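5'-Methylthioadenosine Nucleosidase (Arabidopsis thaliana, PDB 2H8G) is a nucleosidase of the phosphorylase superfamily, an alpha/beta protein with adenine bound in a pocket. Local coordinates at residues I33-A37 and I87-G91; F46-T51 and V63-H69; D109-G115 and I215-K221. One frame throughout, in Å; residues are numbered along the deposited sequence.

Interaction 1 (I33-A37 and I87-G91); sequences IAMQA and IDSVG
The contact lies at the N-terminal end of helix 36-45, where Asp88, from the loop before helix 92-106, meets Met35 and Gln36. Met35 is the N-cap residue. The backbone N of Gln36 donates to Asp88 OD1 at 3.0 Å, and the bond is nearly straight at 169°. The N-H comes from above the carboxylate plane, 47° out of it. Asp88 CG stands anti to its own carbonyl carbon (chi1 -73°), which sets the carboxylate against the Met35 backbone, with CG 3.6 Å from Met35 CA. The other oxygen, OD2, rests 3.6 Å from Met35 CB. Two waters complete the grip. One donates to Asp88 OD1 and to Ala34 O. The other donates to Asp88 OD2 at 2.6 Å and accepts from Ala37 N. Beside this polar part the apolar packing is thin: Val90 CG1 lies 4.1 Å from Met35 CG and 4.5 Å from Ala34 CB. Tyr151 of the second subunit bonds Val90 O through its hydroxyl. Both Asp88 oxygens thus serve the first N-H groups of the helix, one directly and one through water. The partial positive charge of the helix start would probably stabilise the charged form of Asp88.

Interaction 2 (F46-T51 and V63-H69); sequences FGLSET and VLYHGVH
Ser49 and His66 form the hydrogen-bonded pair of a short antiparallel ladder, and the tight part of the contact centres on them. Ser49 N donates to His66 O at 2.9 Å. Ser49 O takes two N-H groups in return: the backbone N of His66, and His66 ND1, also at 2.9 Å. They arrive from opposite faces of the carbonyl plane. The His66 ring can reach back because its CG sits between the backbone N and the carbonyl carbon (chi1 71°). The ND1 bond is bent, at 136°. Thr51 CG2 is crowded close to His66 ND1, at an oblique approach to the ring. Leu64 O is doubly gripped as well, by Thr51 N and by Thr51 OG1. Leu48 CD2 lies 3.4 Å from Gly67 CA, close over a backbone that carries no side chain. At the far end, Phe46 and His69 make a T-shaped stack. The Phe46 edge stands over the His69 face, with centroids 4.8 Å apart and planes at 79°.

The looser, solvent-facing side is at the Glu50 side chain. Glu50 CB and CG lie beside the Tyr65 ring, and CG comes 3.7 Å from Val63 CG1. Waters link the two segments at several points: one donates to Phe46 O and Val68 O, another joins Thr51 O to Leu64 N. Gly47 ends helix 36-45 in a Schellman motif, and the chain then turns into the strand. Strand 63-69 continues the sheet to strand 72-78. Tyr65 packs on Leu40 and Val43 of helix 36-45, while His69 NE2 bonds Asn257 of helix 233-259.

Interaction 3 (D109-G115 and I215-K221); sequences DIIINAG and IPVVFLK
Ile111 and Val217 begin a run of parallel pairs that ends at Gly115 and Lys221. The segment axes approach to 4.6 Å, with strand directions 17° apart. The ladder is regular. Ile111 N donates to Pro216 O, and Val218 N donates back to Ile111 O at 2.9 Å. Asn113 N, Leu220 N and Gly115 N continue the pattern, the last to Leu220 O at 3.0 Å. Side chains fill both faces. On one, Ile110 CD1 touches Val218 CG2, Ile112 CG2 meets Leu220 CD1 at 3.9 Å, and Ala114 CB lies beside Leu220 CB. On the other, the Ile111 and Ile215 side chains cross at about a right angle, with CD1 of Ile111 3.6 Å from CG2 of Ile215.

The polar part of this second face is at Asn113. Its CG is anti to the backbone N (chi1 175°), which lays the amide by Phe219 and Lys221. Asn113 OD1 meets the edge of the Phe219 ring in its plane, 3.4 Å from CD2, with amide and ring planes 81° apart. Lys221 NZ bonds the same OD1 at 2.9 Å, from above the carbonyl plane. The lysine chain bends at chi2, which brings its end toward Asn113 on the adjacent strand.

Further out, Asn113 ND2 donates to Val32 O of strand 28-32 and to a water, so the amide is held at both ends. Lys221 NZ makes a salt bridge with Asp200, a residue of the adenine pocket. Leu220 and Ile112 pack on helix 233-259, and Val218 and Phe219 on strand 130-138. Such adjacent parallel strands, with helix 233-259 packed on the Ile112 and Leu220 face, form the core of the alpha/beta fold of the phosphorylase superfamily, here with a polar end leading toward the adenine pocket.

How the interactions relate
Interactions 2 and 3 belong to one mixed sheet; interaction 1 lies just beyond the end of its strand 28-32. Moving inward, strand 49-50 pairs with 63-69, then come 72-78, 28-32, 110-119 and 217-226. Interaction 2 is thus the outer edge and interaction 3 lies near the middle, with centres about 17 Å apart and no direct touch. Interaction 1 touches interaction 3, where Ile33 CG1 packs 3.6 Å from Ala114 O. Helix 36-45 starts at interaction 1 and runs to the turn that begins interaction 2. Interactions 1 and 3 lie near the ligand: the side chains of Met35 and Lys221 are about 7 and 8 Å from adenine.

Interaction 1 (I33-A37 and I87-G91)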
loop_
_atom_site.group_PDB
_atom_site.type_symbol
_atom_site.label_atom_id
_atom_site.label_comp_id
_atom_site.label_asym_id
_atom_site.label_seq_id
_atom_site.Cartn_x
_atom_site.Cartn_y
_atom_site.Cartn_z
ATOM N N ILE A 33 6.479 -1.559 -13.081
ATOM C CA ILE A 33 7.815 -2.031 -12.718
ATOM C C ILE A 33 8.371 -1.188 -11.574
ATOM O O ILE A 33 8.477 0.034 -11.676
ATOM C CB ILE A 33 8.745 -1.968 -13.953
ATOM C CG1 ILE A 33 8.121 -2.793 -15.088
ATOM C CG2 ILE A 33 10.132 -2.492 -13.606
ATOM C CD1 ILE A 33 8.921 -2.813 -16.381
ATOM N N ALA A 34 8.737 -1.859 -10.486
ATOM C CA ALA A 34 9.231 -1.189 -9.287
ATOM C C ALA A 34 10.562 -0.455 -9.388
ATOM O O ALA A 34 10.701 0.644 -8.849
ATOM C CB ALA A 34 9.301 -2.185 -8.144
ATOM N N MET A 35 11.540 -1.062 -10.050
ATOM C CA MET A 35 12.866 -0.453 -10.169
ATOM C C MET A 35 13.152 0.059 -11.576
ATOM O O MET A 35 12.892 -0.627 -12.558
ATOM C CB MET A 35 13.937 -1.470 -9.773
ATOM C CG MET A 35 13.751 -2.052 -8.380
ATOM S SD MET A 35 14.989 -3.312 -7.991
ATOM C CE MET A 35 16.373 -2.282 -7.496
ATOM N N GLN A 36 13.702 1.267 -11.670
ATOM C CA GLN A 36 14.018 1.839 -12.974
ATOM C C GLN A 36 14.972 0.909 -13.720
ATOM O O GLN A 36 14.905 0.796 -14.942
ATOM C CB GLN A 36 14.681 3.212 -12.824
ATOM C CG GLN A 36 16.154 3.150 -12.439
ATOM C CD GLN A 36 16.927 4.392 -12.854
ATOM O OE1 GLN A 36 16.874 4.813 -14.010
ATOM N NE2 GLN A 36 17.654 4.980 -11.911
ATOM N N ALA A 37 15.852 0.245 -12.972
ATOM C CA ALA A 37 16.831 -0.671 -13.552
ATOM C C ALA A 37 16.172 -1.888 -14.186
ATOM O O ALA A 37 16.740 -2.514 -15.081
ATOM C CB ALA A 37 17.819 -1.112 -12.490
ATOM N N ILE A 87 16.702 6.397 -3.748
ATOM C CA ILE A 87 16.535 5.064 -4.319
ATOM C C ILE A 87 15.121 4.799 -4.844
ATOM O O ILE A 87 14.204 5.591 -4.616
ATOM C CB ILE A 87 16.928 3.974 -3.283
ATOM C CG1 ILE A 87 16.238 4.232 -1.938
ATOM C CG2 ILE A 87 18.438 3.985 -3.068
ATOM C CD1 ILE A 87 14.745 4.010 -1.937
ATOM N N ASP A 88 14.954 3.685 -5.556
ATOM C CA ASP A 88 13.651 3.314 -6.104
ATOM C C ASP A 88 12.647 3.149 -4.978
ATOM O O ASP A 88 12.951 2.546 -3.948
ATOM C CB ASP A 88 13.732 1.992 -6.866
ATOM C CG ASP A 88 14.437 2.120 -8.195
ATOM O OD1 ASP A 88 13.922 2.830 -9.085
ATOM O OD2 ASP A 88 15.506 1.496 -8.347
ATOM N N SER A 89 11.446 3.669 -5.194
ATOM C CA SER A 89 10.384 3.590 -4.199
ATOM C C SER A 89 9.684 2.242 -4.295
ATOM O O SER A 89 8.564 2.142 -4.800
ATOM C CB SER A 89 9.382 4.722 -4.421
ATOM O OG SER A 89 10.019 5.985 -4.298
ATOM N N VAL A 90 10.361 1.212 -3.799
ATOM C CA VAL A 90 9.849 -0.149 -3.818
ATOM C C VAL A 90 8.812 -0.382 -2.719
ATOM O O VAL A 90 8.580 0.477 -1.873
ATOM C CB VAL A 90 11.003 -1.176 -3.642
ATOM C CG1 VAL A 90 12.005 -1.039 -4.784
ATOM C CG2 VAL A 90 11.705 -0.960 -2.308
ATOM N N GLY A 91 8.185 -1.553 -2.744
ATOM C CA GLY A 91 7.201 -1.862 -1.722
ATOM C C GLY A 91 5.772 -1.836 -2.221
ATOM O O GLY A 91 5.479 -1.316 -3.299
HETATM O O HOH W 1 11.193 3.127 -9.692
HETATM O O HOH W 2 16.951 0.891 -10.360
#

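Interaction 2 (F46-T51 and V63-H69)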
loop_
_atom_site.group_PDB
_atom_site.type_symbol
_atom_site.label_atom_id
_atom_site.label_comp_id
_atom_site.label_asym_id
_atom_site.label_seq_id
_atom_site.Cartn_x
_atom_site.Cartn_y
_atom_site.Cartn_z
ATOM N N PHE A 46 12.262 -1.306 -26.792
ATOM C CA PHE A 46 11.178 -0.829 -27.643
ATOM C C PHE A 46 11.266 0.670 -27.906
ATOM O O PHE A 46 10.330 1.272 -28.431
ATOM C CB PHE A 46 9.821 -1.172 -27.021
ATOM C CG PHE A 46 9.529 -2.647 -26.982
ATOM C CD1 PHE A 46 10.228 -3.488 -26.121
ATOM C CD2 PHE A 46 8.571 -3.201 -27.827
ATOM C CE1 PHE A 46 9.980 -4.860 -26.102
ATOM C CE2 PHE A 46 8.315 -4.572 -27.817
ATOM C CZ PHE A 46 9.022 -5.402 -26.952
ATOM N N GLY A 47 12.396 1.264 -27.535
ATOM C CA GLY A 47 12.603 2.686 -27.748
ATOM C C GLY A 47 11.504 3.571 -27.192
ATOM O O GLY A 47 11.064 4.514 -27.851
ATOM N N LEU A 48 11.056 3.269 -25.978
ATOM C CA LEU A 48 10.009 4.060 -25.345
ATOM C C LEU A 48 10.594 5.391 -24.878
ATOM O O LEU A 48 11.748 5.456 -24.453
ATOM C CB LEU A 48 9.427 3.303 -24.149
ATOM C CG LEU A 48 8.885 1.896 -24.415
ATOM C CD1 LEU A 48 8.405 1.287 -23.109
ATOM C CD2 LEU A 48 7.751 1.949 -25.419
ATOM N N SER A 49 9.795 6.449 -24.956
ATOM C CA SER A 49 10.245 7.772 -24.541
ATOM C C SER A 49 9.665 8.151 -23.183
ATOM O O SER A 49 8.494 7.891 -22.902
ATOM C CB SER A 49 9.835 8.819 -25.579
ATOM O OG SER A 49 10.412 8.536 -26.843
ATOM N N GLU A 50 10.493 8.767 -22.347
ATOM C CA GLU A 50 10.066 9.189 -21.019
ATOM C C GLU A 50 9.226 10.454 -21.133
ATOM O O GLU A 50 9.738 11.511 -21.501
ATOM C CB GLU A 50 11.286 9.465 -20.138
ATOM C CG GLU A 50 10.954 9.681 -18.671
ATOM C CD GLU A 50 12.161 10.093 -17.853
ATOM O OE1 GLU A 50 13.222 9.448 -17.987
ATOM O OE2 GLU A 50 12.047 11.058 -17.070
ATOM N N THR A 51 7.937 10.344 -20.823
ATOM C CA THR A 51 7.045 11.495 -20.890
ATOM C C THR A 51 7.515 12.556 -19.904
ATOM O O THR A 51 7.635 12.297 -18.707
ATOM C CB THR A 51 5.595 11.109 -20.536
ATOM O OG1 THR A 51 5.546 10.621 -19.190
ATOM C CG2 THR A 51 5.084 10.034 -21.479
ATOM N N VAL A 63 7.557 7.812 -12.887
ATOM C CA VAL A 63 8.085 7.898 -14.242
ATOM C C VAL A 63 7.224 7.091 -15.204
ATOM O O VAL A 63 6.925 5.922 -14.957
ATOM C CB VAL A 63 9.528 7.362 -14.309
ATOM C CG1 VAL A 63 10.120 7.634 -15.682
ATOM C CG2 VAL A 63 10.374 7.998 -13.220
ATOM N N LEU A 64 6.824 7.722 -16.301
ATOM C CA LEU A 64 6.000 7.063 -17.305
ATOM C C LEU A 64 6.683 7.072 -18.665
ATOM O O LEU A 64 7.001 8.134 -19.201
ATOM C CB LEU A 64 4.640 7.761 -17.411
ATOM C CG LEU A 64 3.726 7.327 -18.562
ATOM C CD1 LEU A 64 3.421 5.835 -18.457
ATOM C CD2 LEU A 64 2.444 8.140 -18.524
ATOM N N TYR A 65 6.920 5.887 -19.217
ATOM C CA TYR A 65 7.542 5.777 -20.531
ATOM C C TYR A 65 6.451 5.321 -21.487
ATOM O O TYR A 65 5.713 4.381 -21.188
ATOM C CB TYR A 65 8.673 4.743 -20.539
ATOM C CG TYR A 65 9.766 4.969 -19.522
ATOM C CD1 TYR A 65 9.641 4.493 -18.220
ATOM C CD2 TYR A 65 10.940 5.642 -19.868
ATOM C CE1 TYR A 65 10.656 4.672 -17.287
ATOM C CE2 TYR A 65 11.963 5.830 -18.940
ATOM C CZ TYR A 65 11.814 5.340 -17.651
ATOM O OH TYR A 65 12.819 5.516 -16.728
ATOM N N HIS A 66 6.336 5.989 -22.630
ATOM C CA HIS A 66 5.318 5.618 -23.601
ATOM C C HIS A 66 5.939 5.326 -24.959
ATOM O O HIS A 66 7.030 5.802 -25.277
ATOM C CB HIS A 66 4.268 6.728 -23.732
ATOM C CG HIS A 66 4.767 7.963 -24.418
ATOM N ND1 HIS A 66 5.881 8.656 -23.994
ATOM C CD2 HIS A 66 4.295 8.634 -25.495
ATOM C CE1 HIS A 66 6.072 9.701 -24.779
ATOM N NE2 HIS A 66 5.123 9.711 -25.698
ATOM N N GLY A 67 5.237 4.526 -25.753
ATOM C CA GLY A 67 5.730 4.173 -27.067
ATOM C C GLY A 67 4.731 3.304 -27.798
ATOM O O GLY A 67 3.681 2.957 -27.254
ATOM N N VAL A 68 5.054 2.951 -29.037
ATOM C CA VAL A 68 4.165 2.121 -29.835
ATOM C C VAL A 68 4.921 0.990 -30.516
ATOM O O VAL A 68 5.995 1.194 -31.084
ATOM C CB VAL A 68 3.446 2.954 -30.920
ATOM C CG1 VAL A 68 2.463 2.077 -31.679
ATOM C CG2 VAL A 68 2.730 4.136 -30.283
ATOM N N HIS A 69 4.354 -0.207 -30.439
ATOM C CA HIS A 69 4.945 -1.382 -31.060
ATOM C C HIS A 69 3.834 -2.087 -31.819
ATOM O O HIS A 69 2.909 -2.629 -31.215
ATOM C CB HIS A 69 5.524 -2.322 -30.004
ATOM C CG HIS A 69 6.257 -3.492 -30.582
ATOM N ND1 HIS A 69 7.409 -3.353 -31.326
ATOM C CD2 HIS A 69 5.995 -4.819 -30.538
ATOM C CE1 HIS A 69 7.826 -4.544 -31.715
ATOM N NE2 HIS A 69 6.986 -5.451 -31.251
HETATM O O HOH W 3 8.286 0.536 -29.729
HETATM O O HOH W 4 8.055 6.898 -28.203
HETATM O O HOH W 5 7.313 10.563 -16.654
#

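Interaction 3 (D109-G115 and I215-K221)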
loop_
_atom_site.group_PDB
_atom_site.type_symbol
_atom_site.label_atom_id
_atom_site.label_comp_id
_atom_site.label_asym_id
_atom_site.label_seq_id
_atom_site.Cartn_x
_atom_site.Cartn_y
_atom_site.Cartn_z
ATOM N N ASP A 109 -5.805 -2.365 -21.218
ATOM C CA ASP A 109 -6.628 -3.550 -21.399
ATOM C C ASP A 109 -6.112 -4.635 -20.464
ATOM O O ASP A 109 -6.862 -5.494 -20.010
ATOM C CB ASP A 109 -6.544 -4.056 -22.840
ATOM C CG ASP A 109 -7.059 -3.048 -23.843
ATOM O OD1 ASP A 109 -8.221 -2.615 -23.705
ATOM O OD2 ASP A 109 -6.303 -2.692 -24.771
ATOM N N ILE A 110 -4.817 -4.576 -20.179
ATOM C CA ILE A 110 -4.176 -5.560 -19.322
ATOM C C ILE A 110 -2.945 -4.951 -18.670
ATOM O O ILE A 110 -2.292 -4.080 -19.246
ATOM C CB ILE A 110 -3.778 -6.806 -20.156
ATOM C CG1 ILE A 110 -3.175 -7.891 -19.258
ATOM C CG2 ILE A 110 -2.811 -6.402 -21.256
ATOM C CD1 ILE A 110 -3.099 -9.259 -19.941
ATOM N N ILE A 111 -2.641 -5.404 -17.456
ATOM C CA ILE A 111 -1.485 -4.912 -16.720
ATOM C C ILE A 111 -0.474 -6.037 -16.577
ATOM O O ILE A 111 -0.846 -7.182 -16.351
ATOM C CB ILE A 111 -1.882 -4.460 -15.299
ATOM C CG1 ILE A 111 -2.847 -3.279 -15.375
ATOM C CG2 ILE A 111 -0.636 -4.087 -14.500
ATOM C CD1 ILE A 111 -3.551 -2.996 -14.074
ATOM N N ILE A 112 0.803 -5.713 -16.730
ATOM C CA ILE A 112 1.848 -6.709 -16.558
ATOM C C ILE A 112 2.788 -6.189 -15.483
ATOM O O ILE A 112 3.394 -5.132 -15.647
ATOM C CB ILE A 112 2.692 -6.929 -17.838
ATOM C CG1 ILE A 112 1.801 -7.389 -18.993
ATOM C CG2 ILE A 112 3.782 -7.969 -17.556
ATOM C CD1 ILE A 112 2.548 -7.558 -20.304
ATOM N N ASN A 113 2.877 -6.910 -14.370
ATOM C CA ASN A 113 3.784 -6.536 -13.288
ATOM C C ASN A 113 5.038 -7.364 -13.553
ATOM O O ASN A 113 5.037 -8.575 -13.373
ATOM C CB ASN A 113 3.179 -6.910 -11.927
ATOM C CG ASN A 113 4.132 -6.654 -10.766
ATOM O OD1 ASN A 113 4.126 -7.390 -9.775
ATOM N ND2 ASN A 113 4.942 -5.601 -10.874
ATOM N N ALA A 114 6.098 -6.710 -14.017
ATOM C CA ALA A 114 7.341 -7.410 -14.320
ATOM C C ALA A 114 8.430 -6.963 -13.367
ATOM O O ALA A 114 8.567 -5.774 -13.088
ATOM C CB ALA A 114 7.758 -7.127 -15.767
ATOM N N GLY A 115 9.202 -7.917 -12.858
ATOM C CA GLY A 115 10.272 -7.565 -11.948
ATOM C C GLY A 115 11.032 -8.775 -11.455
ATOM O O GLY A 115 10.701 -9.914 -11.794
ATOM N N ILE A 215 -9.264 -4.997 -13.845
ATOM C CA ILE A 215 -8.334 -4.995 -14.969
ATOM C C ILE A 215 -7.512 -6.278 -14.897
ATOM O O ILE A 215 -6.941 -6.590 -13.855
ATOM C CB ILE A 215 -7.357 -3.797 -14.904
ATOM C CG1 ILE A 215 -8.138 -2.482 -14.847
ATOM C CG2 ILE A 215 -6.431 -3.810 -16.121
ATOM C CD1 ILE A 215 -9.048 -2.254 -16.037
ATOM N N PRO A 216 -7.459 -7.049 -15.995
ATOM C CA PRO A 216 -6.679 -8.292 -15.988
ATOM C C PRO A 216 -5.216 -8.003 -15.675
ATOM O O PRO A 216 -4.661 -7.015 -16.154
ATOM C CB PRO A 216 -6.852 -8.819 -17.411
ATOM C CG PRO A 216 -8.197 -8.293 -17.811
ATOM C CD PRO A 216 -8.185 -6.883 -17.267
ATOM N N VAL A 217 -4.587 -8.859 -14.875
ATOM C CA VAL A 217 -3.182 -8.650 -14.553
ATOM C C VAL A 217 -2.372 -9.938 -14.666
ATOM O O VAL A 217 -2.813 -11.016 -14.257
ATOM C CB VAL A 217 -3.007 -8.039 -13.139
ATOM C CG1 VAL A 217 -3.587 -8.963 -12.093
ATOM C CG2 VAL A 217 -1.531 -7.781 -12.858
ATOM N N VAL A 218 -1.189 -9.807 -15.257
ATOM C CA VAL A 218 -0.265 -10.922 -15.441
ATOM C C VAL A 218 1.052 -10.537 -14.778
ATOM O O VAL A 218 1.356 -9.350 -14.642
ATOM C CB VAL A 218 -0.033 -11.204 -16.946
ATOM C CG1 VAL A 218 1.106 -12.201 -17.138
ATOM C CG2 VAL A 218 -1.317 -11.753 -17.563
ATOM N N PHE A 219 1.817 -11.533 -14.345
ATOM C CA PHE A 219 3.090 -11.275 -13.685
ATOM C C PHE A 219 4.250 -12.006 -14.334
ATOM O O PHE A 219 4.142 -13.184 -14.672
ATOM C CB PHE A 219 3.048 -11.705 -12.211
ATOM C CG PHE A 219 1.900 -11.129 -11.435
ATOM C CD1 PHE A 219 0.627 -11.675 -11.550
ATOM C CD2 PHE A 219 2.086 -10.036 -10.595
ATOM C CE1 PHE A 219 -0.448 -11.139 -10.835
ATOM C CE2 PHE A 219 1.023 -9.495 -9.881
ATOM C CZ PHE A 219 -0.244 -10.047 -10.002
ATOM N N LEU A 220 5.356 -11.296 -14.514
ATOM C CA LEU A 220 6.574 -11.891 -15.049
ATOM C C LEU A 220 7.572 -11.639 -13.931
ATOM O O LEU A 220 7.919 -10.492 -13.642
ATOM C CB LEU A 220 7.019 -11.196 -16.335
ATOM C CG LEU A 220 6.040 -11.322 -17.505
ATOM C CD1 LEU A 220 6.566 -10.528 -18.690
ATOM C CD2 LEU A 220 5.856 -12.790 -17.878
ATOM N N LYS A 221 8.006 -12.710 -13.278
ATOM C CA LYS A 221 8.925 -12.581 -12.154
ATOM C C LYS A 221 10.206 -13.361 -12.406
ATOM O O LYS A 221 10.187 -14.586 -12.548
ATOM C CB LYS A 221 8.228 -13.063 -10.875
ATOM C CG LYS A 221 7.019 -12.195 -10.486
ATOM C CD LYS A 221 7.446 -10.852 -9.896
ATOM C CE LYS A 221 6.277 -9.857 -9.843
ATOM N NZ LYS A 221 6.611 -8.645 -9.038
HETATM O O HOH W 6 7.198 -5.469 -8.834
#